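Local coordinates for flavin-nucleotide-binding protein (Azotobacter vinelandii, PDB 6RK0), which binds heme b and FAD as a flavocytochrome and probably works as a low-potential terminal oxidase associated with the iron-only nitrogenase, at residues D17-K22 and M115-A120; V69-H72 and R78-K81; Q86-T91 and A162-A167. All coordinates share one frame; numbering follows the deposited sequence.

Contact 1: residues D17-K22 and M115-A120; sequences DRTHVK and MLLGRA. With FAD (flavin-adenine dinucleotide), chain G.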
loop_
_atom_site.group_PDB
_atom_site.type_symbol
_atom_site.label_atom_id
_atom_site.label_comp_id
_atom_site.label_asym_id
_atom_site.label_seq_id
_atom_site.Cartn_x
_atom_site.Cartn_y
_atom_site.Cartn_z
ATOM N N ASP A 17 17.126 -15.961 -8.849
ATOM C CA ASP A 17 17.255 -16.371 -7.451
ATOM C C ASP A 17 16.632 -15.340 -6.522
ATOM O O ASP A 17 15.970 -15.710 -5.543
ATOM C CB ASP A 17 18.732 -16.567 -7.065
ATOM C CG ASP A 17 19.354 -17.774 -7.689
ATOM O OD1 ASP A 17 18.640 -18.629 -8.272
ATOM O OD2 ASP A 17 20.584 -17.869 -7.605
ATOM N N ARG A 18 16.806 -14.050 -6.811
ATOM C CA ARG A 18 16.345 -13.055 -5.853
ATOM C C ARG A 18 14.835 -12.851 -5.875
ATOM O O ARG A 18 14.323 -12.204 -4.953
ATOM C CB ARG A 18 17.108 -11.744 -6.001
ATOM C CG ARG A 18 16.832 -11.032 -7.257
ATOM C CD ARG A 18 17.573 -9.704 -7.286
ATOM N NE ARG A 18 17.280 -9.002 -8.512
ATOM C CZ ARG A 18 17.876 -7.864 -8.872
ATOM N NH1 ARG A 18 18.742 -7.224 -8.087
ATOM N NH2 ARG A 18 17.580 -7.345 -10.057
ATOM N N THR A 19 14.127 -13.448 -6.836
ATOM C CA THR A 19 12.670 -13.447 -6.856
ATOM C C THR A 19 12.065 -14.775 -6.468
ATOM O O THR A 19 10.855 -14.947 -6.589
ATOM C CB THR A 19 12.105 -12.974 -8.199
ATOM O OG1 THR A 19 12.661 -13.738 -9.274
ATOM C CG2 THR A 19 12.325 -11.470 -8.412
ATOM N N HIS A 20 12.864 -15.699 -5.936
ATOM C CA HIS A 20 12.341 -17.015 -5.561
ATOM C C HIS A 20 11.626 -16.947 -4.213
ATOM O O HIS A 20 12.272 -16.722 -3.179
ATOM C CB HIS A 20 13.478 -18.031 -5.534
ATOM C CG HIS A 20 13.054 -19.370 -5.021
ATOM N ND1 HIS A 20 12.188 -20.199 -5.698
ATOM C CD2 HIS A 20 13.311 -19.982 -3.841
ATOM C CE1 HIS A 20 12.005 -21.307 -5.000
ATOM N NE2 HIS A 20 12.652 -21.185 -3.857
ATOM N N VAL A 21 10.303 -17.143 -4.222
ATOM C CA VAL A 21 9.509 -17.143 -2.996
ATOM C C VAL A 21 9.889 -18.378 -2.189
ATOM O O VAL A 21 9.761 -19.523 -2.660
ATOM C CB VAL A 21 8.009 -17.152 -3.348
ATOM C CG1 VAL A 21 7.152 -17.269 -2.095
ATOM C CG2 VAL A 21 7.613 -15.917 -4.120
ATOM N N LYS A 22 10.266 -18.168 -0.927
ATOM C CA LYS A 22 10.636 -19.240 -0.002
ATOM C C LYS A 22 9.494 -19.506 0.967
ATOM O O LYS A 22 8.967 -20.622 1.030
ATOM C CB LYS A 22 11.937 -18.883 0.754
ATOM C CG LYS A 22 12.319 -19.844 1.892
ATOM C CD LYS A 22 13.469 -19.293 2.750
ATOM C CE LYS A 22 13.710 -20.163 3.964
ATOM N NZ LYS A 22 14.812 -19.630 4.835
ATOM N N MET A 115 6.010 -8.166 -6.679
ATOM C CA MET A 115 7.249 -7.405 -6.555
ATOM C C MET A 115 7.942 -7.488 -7.903
ATOM O O MET A 115 8.164 -8.584 -8.437
ATOM C CB MET A 115 8.160 -7.945 -5.456
ATOM C CG MET A 115 7.564 -7.795 -4.071
ATOM S SD MET A 115 8.688 -8.466 -2.842
ATOM C CE MET A 115 7.710 -8.275 -1.346
ATOM N N LEU A 116 8.308 -6.331 -8.428
ATOM C CA LEU A 116 9.111 -6.173 -9.640
ATOM C C LEU A 116 10.475 -5.665 -9.254
ATOM O O LEU A 116 10.596 -4.655 -8.538
ATOM C CB LEU A 116 8.482 -5.142 -10.584
ATOM C CG LEU A 116 7.042 -5.339 -10.986
ATOM C CD1 LEU A 116 6.605 -4.261 -11.940
ATOM C CD2 LEU A 116 6.774 -6.727 -11.552
ATOM N N LEU A 117 11.521 -6.351 -9.710
ATOM C CA LEU A 117 12.883 -5.985 -9.356
ATOM C C LEU A 117 13.661 -5.558 -10.594
ATOM O O LEU A 117 13.429 -6.067 -11.699
ATOM C CB LEU A 117 13.625 -7.180 -8.750
ATOM C CG LEU A 117 13.016 -7.741 -7.473
ATOM C CD1 LEU A 117 13.958 -8.694 -6.837
ATOM C CD2 LEU A 117 12.471 -6.679 -6.475
ATOM N N GLY A 118 14.621 -4.677 -10.380
ATOM C CA GLY A 118 15.610 -4.421 -11.415
ATOM C C GLY A 118 15.945 -2.961 -11.557
ATOM O O GLY A 118 15.736 -2.141 -10.668
ATOM N N ARG A 119 16.518 -2.642 -12.713
ATOM C CA ARG A 119 17.045 -1.312 -12.968
ATOM C C ARG A 119 16.020 -0.543 -13.794
ATOM O O ARG A 119 15.774 -0.871 -14.964
ATOM C CB ARG A 119 18.386 -1.404 -13.694
ATOM C CG ARG A 119 19.126 -0.091 -13.826
ATOM C CD ARG A 119 19.570 0.484 -12.504
ATOM N NE ARG A 119 20.381 -0.433 -11.715
ATOM C CZ ARG A 119 21.702 -0.339 -11.573
ATOM N NH1 ARG A 119 22.392 0.624 -12.192
ATOM N NH2 ARG A 119 22.323 -1.224 -10.783
ATOM N N ALA A 120 15.432 0.483 -13.188
ATOM C CA ALA A 120 14.510 1.346 -13.885
ATOM C C ALA A 120 15.282 2.294 -14.799
ATOM O O ALA A 120 16.491 2.495 -14.660
ATOM C CB ALA A 120 13.683 2.125 -12.863
HETATM P PA FAD G . 10.985 -14.721 1.224
HETATM O O1A FAD G . 10.211 -15.894 0.750
HETATM O O2A FAD G . 12.245 -14.976 1.987
HETATM O O5B FAD G . 11.274 -13.743 0.005
HETATM C C5B FAD G . 11.977 -14.246 -1.151
HETATM C C4B FAD G . 11.409 -13.610 -2.392
HETATM O O4B FAD G . 10.003 -13.925 -2.484
HETATM C C3B FAD G . 11.433 -12.090 -2.427
HETATM O O3B FAD G . 12.712 -11.579 -2.745
HETATM C C2B FAD G . 10.333 -11.782 -3.438
HETATM O O2B FAD G . 10.856 -11.893 -4.739
HETATM C C1B FAD G . 9.313 -12.884 -3.150
HETATM N N9A FAD G . 8.228 -12.438 -2.277
HETATM C C8A FAD G . 8.189 -12.427 -0.911
HETATM N N7A FAD G . 7.095 -11.897 -0.429
HETATM C C5A FAD G . 6.372 -11.522 -1.545
HETATM C C6A FAD G . 5.113 -10.895 -1.700
HETATM N N6A FAD G . 4.338 -10.485 -0.678
HETATM N N1A FAD G . 4.692 -10.649 -2.963
HETATM C C2A FAD G . 5.465 -11.026 -3.985
HETATM N N3A FAD G . 6.663 -11.614 -3.970
HETATM C C4A FAD G . 7.056 -11.852 -2.694
HETATM N N1 FAD G . 3.781 -11.331 6.188
HETATM C C2 FAD G . 3.980 -11.424 7.538
HETATM O O2 FAD G . 4.927 -12.068 8.013
HETATM N N3 FAD G . 3.138 -10.766 8.407
HETATM C C4 FAD G . 2.076 -10.000 8.037
HETATM O O4 FAD G . 1.402 -9.386 8.865
HETATM C C4X FAD G . 1.844 -9.957 6.610
HETATM N N5 FAD G . 0.791 -9.253 6.153
HETATM C C5X FAD G . 0.631 -9.149 4.770
HETATM C C6 FAD G . -0.420 -8.361 4.266
HETATM C C7 FAD G . -0.603 -8.201 2.893
HETATM C C7M FAD G . -1.753 -7.365 2.374
HETATM C C8 FAD G . 0.294 -8.834 2.005
HETATM C C8M FAD G . 0.193 -8.626 0.532
HETATM C C9 FAD G . 1.309 -9.643 2.509
HETATM C C9A FAD G . 1.504 -9.789 3.869
HETATM N N10 FAD G . 2.527 -10.606 4.405
HETATM C C10 FAD G . 2.764 -10.636 5.767
HETATM C "C1'" FAD G . 3.466 -11.345 3.544
HETATM C "C2'" FAD G . 4.762 -10.585 3.327
HETATM O "O2'" FAD G . 4.576 -9.614 2.310
HETATM C "C3'" FAD G . 5.879 -11.540 2.916
HETATM O "O3'" FAD G . 5.492 -12.244 1.744
HETATM C "C4'" FAD G . 6.244 -12.539 4.008
HETATM O "O4'" FAD G . 6.466 -11.844 5.235
HETATM C "C5'" FAD G . 7.503 -13.288 3.657
HETATM O "O5'" FAD G . 8.562 -12.350 3.371
HETATM P P FAD G . 10.068 -12.808 3.280
HETATM O O1P FAD G . 10.495 -13.565 4.510
HETATM O O2P FAD G . 10.880 -11.586 2.874
HETATM O O3P FAD G . 9.979 -13.803 2.034
#

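Contact 2: residues V69-H72 and R78-K81; sequences VYWH and RLFK. With HEM (protoporphyrin IX containing Fe), chain C.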
loop_
_atom_site.group_PDB
_atom_site.type_symbol
_atom_site.label_atom_id
_atom_site.label_comp_id
_atom_site.label_asym_id
_atom_site.label_seq_id
_atom_site.Cartn_x
_atom_site.Cartn_y
_atom_site.Cartn_z
ATOM N N VAL A 69 6.167 -1.200 -16.520
ATOM C CA VAL A 69 5.366 -0.270 -15.747
ATOM C C VAL A 69 6.079 1.059 -15.675
ATOM O O VAL A 69 7.314 1.135 -15.785
ATOM C CB VAL A 69 5.023 -0.767 -14.328
ATOM C CG1 VAL A 69 4.095 -1.956 -14.393
ATOM C CG2 VAL A 69 6.268 -0.996 -13.514
ATOM N N TYR A 70 5.287 2.108 -15.481
ATOM C CA TYR A 70 5.727 3.486 -15.542
ATOM C C TYR A 70 5.210 4.235 -14.321
ATOM O O TYR A 70 4.124 3.937 -13.817
ATOM C CB TYR A 70 5.124 4.199 -16.793
ATOM C CG TYR A 70 5.620 3.601 -18.099
ATOM C CD1 TYR A 70 5.103 2.397 -18.583
ATOM C CD2 TYR A 70 6.638 4.227 -18.828
ATOM C CE1 TYR A 70 5.593 1.829 -19.779
ATOM C CE2 TYR A 70 7.116 3.659 -20.017
ATOM C CZ TYR A 70 6.598 2.461 -20.465
ATOM O OH TYR A 70 7.092 1.951 -21.637
ATOM N N TRP A 71 5.964 5.251 -13.891
ATOM C CA TRP A 71 5.505 6.164 -12.851
ATOM C C TRP A 71 6.122 7.533 -13.134
ATOM O O TRP A 71 7.051 7.662 -13.949
ATOM C CB TRP A 71 5.790 5.638 -11.434
ATOM C CG TRP A 71 7.237 5.438 -11.086
ATOM C CD1 TRP A 71 8.020 6.236 -10.303
ATOM C CD2 TRP A 71 8.066 4.306 -11.434
ATOM N NE1 TRP A 71 9.270 5.670 -10.158
ATOM C CE2 TRP A 71 9.318 4.485 -10.831
ATOM C CE3 TRP A 71 7.853 3.144 -12.184
ATOM C CZ2 TRP A 71 10.370 3.551 -10.969
ATOM C CZ3 TRP A 71 8.900 2.234 -12.353
ATOM C CH2 TRP A 71 10.117 2.451 -11.733
ATOM N N HIS A 72 5.578 8.568 -12.499
ATOM C CA HIS A 72 5.942 9.940 -12.810
ATOM C C HIS A 72 6.164 10.744 -11.537
ATOM O O HIS A 72 5.673 10.401 -10.461
ATOM C CB HIS A 72 4.871 10.638 -13.671
ATOM C CG HIS A 72 3.761 11.260 -12.858
ATOM N ND1 HIS A 72 2.875 10.535 -12.078
ATOM C CD2 HIS A 72 3.431 12.557 -12.658
ATOM C CE1 HIS A 72 2.084 11.368 -11.435
ATOM N NE2 HIS A 72 2.391 12.595 -11.777
ATOM N N ARG A 78 14.208 13.452 -6.077
ATOM C CA ARG A 78 15.327 12.605 -5.648
ATOM C C ARG A 78 15.183 11.166 -6.112
ATOM O O ARG A 78 16.202 10.504 -6.356
ATOM C CB ARG A 78 15.517 12.687 -4.124
ATOM C CG ARG A 78 14.379 12.134 -3.306
ATOM C CD ARG A 78 14.801 12.070 -1.855
ATOM N NE ARG A 78 13.779 11.465 -1.046
ATOM C CZ ARG A 78 13.990 11.130 0.220
ATOM N NH1 ARG A 78 15.167 11.366 0.813
ATOM N NH2 ARG A 78 13.044 10.527 0.905
ATOM N N LEU A 79 13.953 10.637 -6.199
ATOM C CA LEU A 79 13.798 9.240 -6.608
ATOM C C LEU A 79 14.337 9.039 -8.019
ATOM O O LEU A 79 15.005 8.043 -8.332
ATOM C CB LEU A 79 12.321 8.859 -6.544
ATOM C CG LEU A 79 11.976 7.447 -6.979
ATOM C CD1 LEU A 79 12.635 6.406 -6.119
ATOM C CD2 LEU A 79 10.468 7.257 -6.961
ATOM N N PHE A 80 14.014 9.983 -8.903
ATOM C CA PHE A 80 14.366 9.869 -10.309
ATOM C C PHE A 80 15.859 9.979 -10.517
ATOM O O PHE A 80 16.415 9.318 -11.394
ATOM C CB PHE A 80 13.535 10.878 -11.102
ATOM C CG PHE A 80 12.068 10.598 -10.959
ATOM C CD1 PHE A 80 11.499 9.536 -11.648
ATOM C CD2 PHE A 80 11.306 11.295 -10.014
ATOM C CE1 PHE A 80 10.184 9.190 -11.415
ATOM C CE2 PHE A 80 10.017 10.934 -9.769
ATOM C CZ PHE A 80 9.440 9.890 -10.464
ATOM N N LYS A 81 16.551 10.741 -9.682
ATOM C CA LYS A 81 18.013 10.716 -9.710
ATOM C C LYS A 81 18.571 9.398 -9.163
ATOM O O LYS A 81 19.478 8.790 -9.741
ATOM C CB LYS A 81 18.553 11.902 -8.920
ATOM C CG LYS A 81 20.051 11.927 -8.923
ATOM C CD LYS A 81 20.615 13.145 -8.208
ATOM C CE LYS A 81 22.145 13.105 -8.221
ATOM N NZ LYS A 81 22.747 14.292 -7.555
HETATM C CHA HEM C . 3.444 15.019 -8.710
HETATM C CHB HEM C . -0.609 12.494 -9.101
HETATM C CHC HEM C . -0.645 13.356 -13.846
HETATM C CHD HEM C . 3.232 16.124 -13.400
HETATM C C1A HEM C . 2.331 14.275 -8.427
HETATM C C2A HEM C . 1.990 13.825 -7.082
HETATM C C3A HEM C . 0.856 13.106 -7.175
HETATM C C4A HEM C . 0.500 13.122 -8.586
HETATM C CMA HEM C . 0.048 12.431 -6.101
HETATM C CAA HEM C . 2.760 14.152 -5.794
HETATM C CBA HEM C . 2.447 15.567 -5.236
HETATM C CGA HEM C . 2.857 15.583 -3.786
HETATM O O1A HEM C . 1.981 15.543 -2.850
HETATM O O2A HEM C . 4.104 15.593 -3.519
HETATM C C1B HEM C . -1.000 12.518 -10.414
HETATM C C2B HEM C . -2.131 11.804 -10.957
HETATM C C3B HEM C . -2.120 12.045 -12.276
HETATM C C4B HEM C . -0.997 12.913 -12.578
HETATM C CMB HEM C . -3.072 10.961 -10.105
HETATM C CAB HEM C . -3.054 11.585 -13.370
HETATM C CBB HEM C . -4.235 11.005 -13.188
HETATM C C1C HEM C . 0.405 14.177 -14.136
HETATM C C2C HEM C . 0.719 14.661 -15.447
HETATM C C3C HEM C . 1.771 15.477 -15.325
HETATM C C4C HEM C . 2.143 15.484 -13.934
HETATM C CMC HEM C . -0.023 14.235 -16.704
HETATM C CAC HEM C . 2.479 16.273 -16.388
HETATM C CBC HEM C . 1.783 16.829 -17.407
HETATM C C1D HEM C . 3.665 16.032 -12.081
HETATM C C2D HEM C . 4.835 16.670 -11.555
HETATM C C3D HEM C . 4.902 16.364 -10.258
HETATM C C4D HEM C . 3.760 15.518 -9.956
HETATM C CMD HEM C . 5.813 17.534 -12.348
HETATM C CAD HEM C . 5.914 16.852 -9.229
HETATM C CBD HEM C . 5.386 18.115 -8.522
HETATM C CGD HEM C . 6.466 18.742 -7.659
HETATM O O1D HEM C . 6.650 18.320 -6.500
HETATM O O2D HEM C . 7.168 19.661 -8.139
HETATM N NA HEM C . 1.406 13.841 -9.334
HETATM N NB HEM C . -0.324 13.196 -11.397
HETATM N NC HEM C . 1.280 14.693 -13.231
HETATM N ND HEM C . 3.012 15.336 -11.101
HETATM FE FE HEM C . 1.376 14.255 -11.294
HETATM O O HOH W 1 0.205 15.961 -10.861
#

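Contact 3: residues Q86-T91 and A162-A167; sequences QDICLT and ASLSIA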
loop_
_atom_site.group_PDB
_atom_site.type_symbol
_atom_site.label_atom_id
_atom_site.label_comp_id
_atom_site.label_asym_id
_atom_site.label_seq_id
_atom_site.Cartn_x
_atom_site.Cartn_y
_atom_site.Cartn_z
ATOM N N GLN A 86 20.893 2.140 -9.159
ATOM C CA GLN A 86 20.654 1.029 -8.240
ATOM C C GLN A 86 19.454 0.227 -8.713
ATOM O O GLN A 86 18.516 0.775 -9.291
ATOM C CB GLN A 86 20.409 1.521 -6.809
ATOM C CG GLN A 86 19.124 2.305 -6.667
ATOM C CD GLN A 86 18.936 2.785 -5.246
ATOM O OE1 GLN A 86 18.419 2.039 -4.385
ATOM N NE2 GLN A 86 19.417 3.982 -4.943
ATOM N N ASP A 87 19.472 -1.060 -8.402
ATOM C CA ASP A 87 18.308 -1.899 -8.595
ATOM C C ASP A 87 17.298 -1.600 -7.482
ATOM O O ASP A 87 17.659 -1.505 -6.305
ATOM C CB ASP A 87 18.675 -3.385 -8.546
ATOM C CG ASP A 87 19.406 -3.892 -9.779
ATOM O OD1 ASP A 87 19.789 -3.082 -10.659
ATOM O OD2 ASP A 87 19.626 -5.126 -9.866
ATOM N N ILE A 88 16.039 -1.451 -7.874
ATOM C CA ILE A 88 14.937 -1.134 -6.968
ATOM C C ILE A 88 13.963 -2.296 -6.863
ATOM O O ILE A 88 14.032 -3.292 -7.590
ATOM C CB ILE A 88 14.235 0.168 -7.381
ATOM C CG1 ILE A 88 13.605 0.035 -8.773
ATOM C CG2 ILE A 88 15.178 1.361 -7.240
ATOM C CD1 ILE A 88 12.637 1.140 -9.138
ATOM N N CYS A 89 13.012 -2.125 -5.941
ATOM C CA CYS A 89 11.865 -3.019 -5.808
ATOM C C CYS A 89 10.622 -2.157 -5.948
ATOM O O CYS A 89 10.466 -1.186 -5.219
ATOM C CB CYS A 89 11.874 -3.678 -4.439
ATOM S SG CYS A 89 10.454 -4.769 -4.080
ATOM N N LEU A 90 9.711 -2.549 -6.826
ATOM C CA LEU A 90 8.400 -1.902 -6.956
ATOM C C LEU A 90 7.370 -2.947 -6.525
ATOM O O LEU A 90 7.249 -4.012 -7.154
ATOM C CB LEU A 90 8.199 -1.401 -8.383
ATOM C CG LEU A 90 6.928 -0.589 -8.630
ATOM C CD1 LEU A 90 7.120 0.332 -9.832
ATOM C CD2 LEU A 90 5.711 -1.503 -8.839
ATOM N N THR A 91 6.667 -2.674 -5.427
ATOM C CA THR A 91 5.686 -3.591 -4.872
ATOM C C THR A 91 4.290 -3.056 -5.111
ATOM O O THR A 91 4.012 -1.868 -4.881
ATOM C CB THR A 91 5.950 -3.796 -3.368
ATOM O OG1 THR A 91 7.201 -4.476 -3.258
ATOM C CG2 THR A 91 4.833 -4.591 -2.698
ATOM N N ALA A 162 9.643 7.374 -15.236
ATOM C CA ALA A 162 10.520 6.218 -15.143
ATOM C C ALA A 162 9.751 4.970 -15.537
ATOM O O ALA A 162 8.521 4.929 -15.445
ATOM C CB ALA A 162 11.008 6.045 -13.686
ATOM N N SER A 163 10.482 3.941 -15.960
ATOM C CA SER A 163 9.851 2.658 -16.225
ATOM C C SER A 163 10.736 1.507 -15.781
ATOM O O SER A 163 11.961 1.633 -15.669
ATOM C CB SER A 163 9.479 2.490 -17.694
ATOM O OG SER A 163 10.586 2.218 -18.502
ATOM N N LEU A 164 10.083 0.369 -15.575
ATOM C CA LEU A 164 10.734 -0.838 -15.111
ATOM C C LEU A 164 10.094 -2.018 -15.813
ATOM O O LEU A 164 8.871 -2.115 -15.894
ATOM C CB LEU A 164 10.544 -0.968 -13.595
ATOM C CG LEU A 164 11.151 -2.164 -12.898
ATOM C CD1 LEU A 164 12.687 -2.152 -12.966
ATOM C CD2 LEU A 164 10.684 -2.199 -11.416
ATOM N N SER A 165 10.919 -2.936 -16.305
ATOM C CA SER A 165 10.428 -4.178 -16.871
ATOM C C SER A 165 9.615 -4.955 -15.838
ATOM O O SER A 165 9.941 -4.991 -14.654
ATOM C CB SER A 165 11.622 -5.022 -17.283
ATOM O OG SER A 165 11.228 -6.313 -17.691
ATOM N N ILE A 166 8.583 -5.649 -16.324
ATOM C CA ILE A 166 7.822 -6.555 -15.477
ATOM C C ILE A 166 8.405 -7.948 -15.448
ATOM O O ILE A 166 7.833 -8.832 -14.800
ATOM C CB ILE A 166 6.318 -6.580 -15.831
ATOM C CG1 ILE A 166 6.071 -7.317 -17.155
ATOM C CG2 ILE A 166 5.738 -5.199 -15.833
ATOM C CD1 ILE A 166 4.595 -7.454 -17.513
ATOM N N ALA A 167 9.527 -8.202 -16.139
ATOM C CA ALA A 167 9.981 -9.576 -16.315
ATOM C C ALA A 167 10.489 -10.208 -15.022
ATOM O O ALA A 167 10.275 -11.403 -14.803
ATOM C CB ALA A 167 11.076 -9.604 -17.363
#

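Contact 1: residues D17-K22 and M115-A120
Arg18 and Thr19 pack against Leu117 where the N-terminal loop packs on strand 108-118 of the barrel domain, a fold related to pyridoxamine 5'-phosphate oxidase, beside the FAD. The tight part centres on one methyl. Leu117 CD1 lies 3.6 Å from Thr19 CG2 and 3.7 Å from Arg18 CG, and the leucine runs past both side chains in the opposite direction. With CG set between the backbone N and the carbonyl carbon (chi1 68°) and the chain extended from there to NE, Arg18 lies along Leu117 until its NH2 comes 3.8 Å from Gly118 CA. Its charge is met beyond this pair, by Glu168 at NE and Asp87 at NH1. A leucine in its place would probably keep some of the apolar packing but leave Glu168 without this cation and Asp87 with Arg119 alone of its two arginines. The other side is loose: Asp17, His20 and Lys22 send their side chains to solvent, and none of them touches 115-120. The cofactor helps to hold the loop there. Arg18 O accepts a hydrogen bond from FAD O3B at 2.8 Å, while Met115 CE approaches adenine atom C5A from the strand at 3.5 Å. Farther along the loop, the backbone N of Lys22 donates to the phosphate oxygen O1A of FAD, at 2.8 Å with an N-H...O angle of 154°.

Contact 2: residues V69-H72 and R78-K81
Trp71, on strand 68-74, reaches between Leu79 and Phe80 of the short helix 78-82 that follows it in the chain. From CB, a chi1 of 62° tucks the indole over its own main chain and brings the pyrrole side to the helix; CB itself meets neither helical residue. CD1 comes first, 3.8 Å from Phe80 CE1. Next, NE1 lies 3.8 Å from Leu79 CD2, and the two side chains cross at about a right angle. The benzene side points away from the helix, into the core: CZ2 approaches Ile88 CD1, CZ3 packs on Leu164 CB, and at the far tip CH2 meets the methyl of Ala120. The Trp71 and Phe80 rings meet obliquely, their planes 38° apart. Phe80 also extends past the indole, and its CZ rests 3.6 Å from His72 C. His72 directs its CB away from the helix, and its NE2 binds the heme iron at 2.0 Å; a water is bound to the iron at 2.1 Å. The backbone O of His72 accepts a hydrogen bond from N3 of FAD. No hydrogen bond crosses the contact; it is mainly apolar packing, with NE1 of Trp71 buried and lacking a partner in the model, and Phe80 backs the main chain of the axial ligand. A water in the sixth position is consistent with a site where dioxygen could bind.

Contact 3: residues Q86-T91 and A162-A167
Leu164 extends its CD2 methyl over the base of Leu90, 4.0 Å from Leu90 CB, and approaches Ile88 CD1 more distantly, at 4.5 Å. The touch is with the stem of Leu90, not its branches. Because CG of Leu90 stands anti to the backbone N (chi1 -175°), its two methyls are carried farther from Leu164 than CB is, to other neighbours. Leu164 adopts the same first torsion, which sends its isobutyl group straight out from strand 159-165 across to strand 88-100. Residues 88 to 90 alternate in the usual manner of a strand: Ile88 and Leu90 direct CB toward Leu164, and Cys89 between them directs it away; the Cys89 side chain packs on Pro55 of the second subunit. No hydrogen bond joins the two segments, and their closest CA atoms, those of Leu90 and Leu164, are 8.5 Å apart; the strands meet through side chains alone, as facing walls of an apolar core. On one flank of the Leu164 CD2 methyl, Leu116 CB closes in, while Trp71 also packs on Leu90. At the strand's end the chain turns: Ser165 OG accepts from the backbone N of Ala167 at 3.0 Å, with an N-H...O angle of 164°, an ST turn leading into the next strand. Within the antiparallel sheet, strand 88-100 lies between strands 44-51 and 108-118, whereas strand 159-165 is paired with strand 68-74, so that Leu164 bridges parts of the curled sheet that are not direct neighbours, with helix 78-82 following strand 68-74 and preceding strand 88-100.

All three contacts draw on the same curled antiparallel sheet. Contact 3 lies about 9 Å from contact 1 and about 10 Å from contact 2, centre to centre, while contacts 1 and 2 are about 18 Å apart. Along the chain, the segments of contact 1 enclose contact 2; contact 3 opens after contact 2 closes and interleaves with contact 1. Strand 108-118 of contact 1 pairs with strand 88-100 of contact 3, and strand 159-165 of contact 3 pairs with strand 68-74 of contact 2. Contact 3 is thus apolar packing between the strand behind the FAD-binding loop of contact 1 and the strand that carries the heme ligand, and contacts 1 and 3 also touch the second subunit.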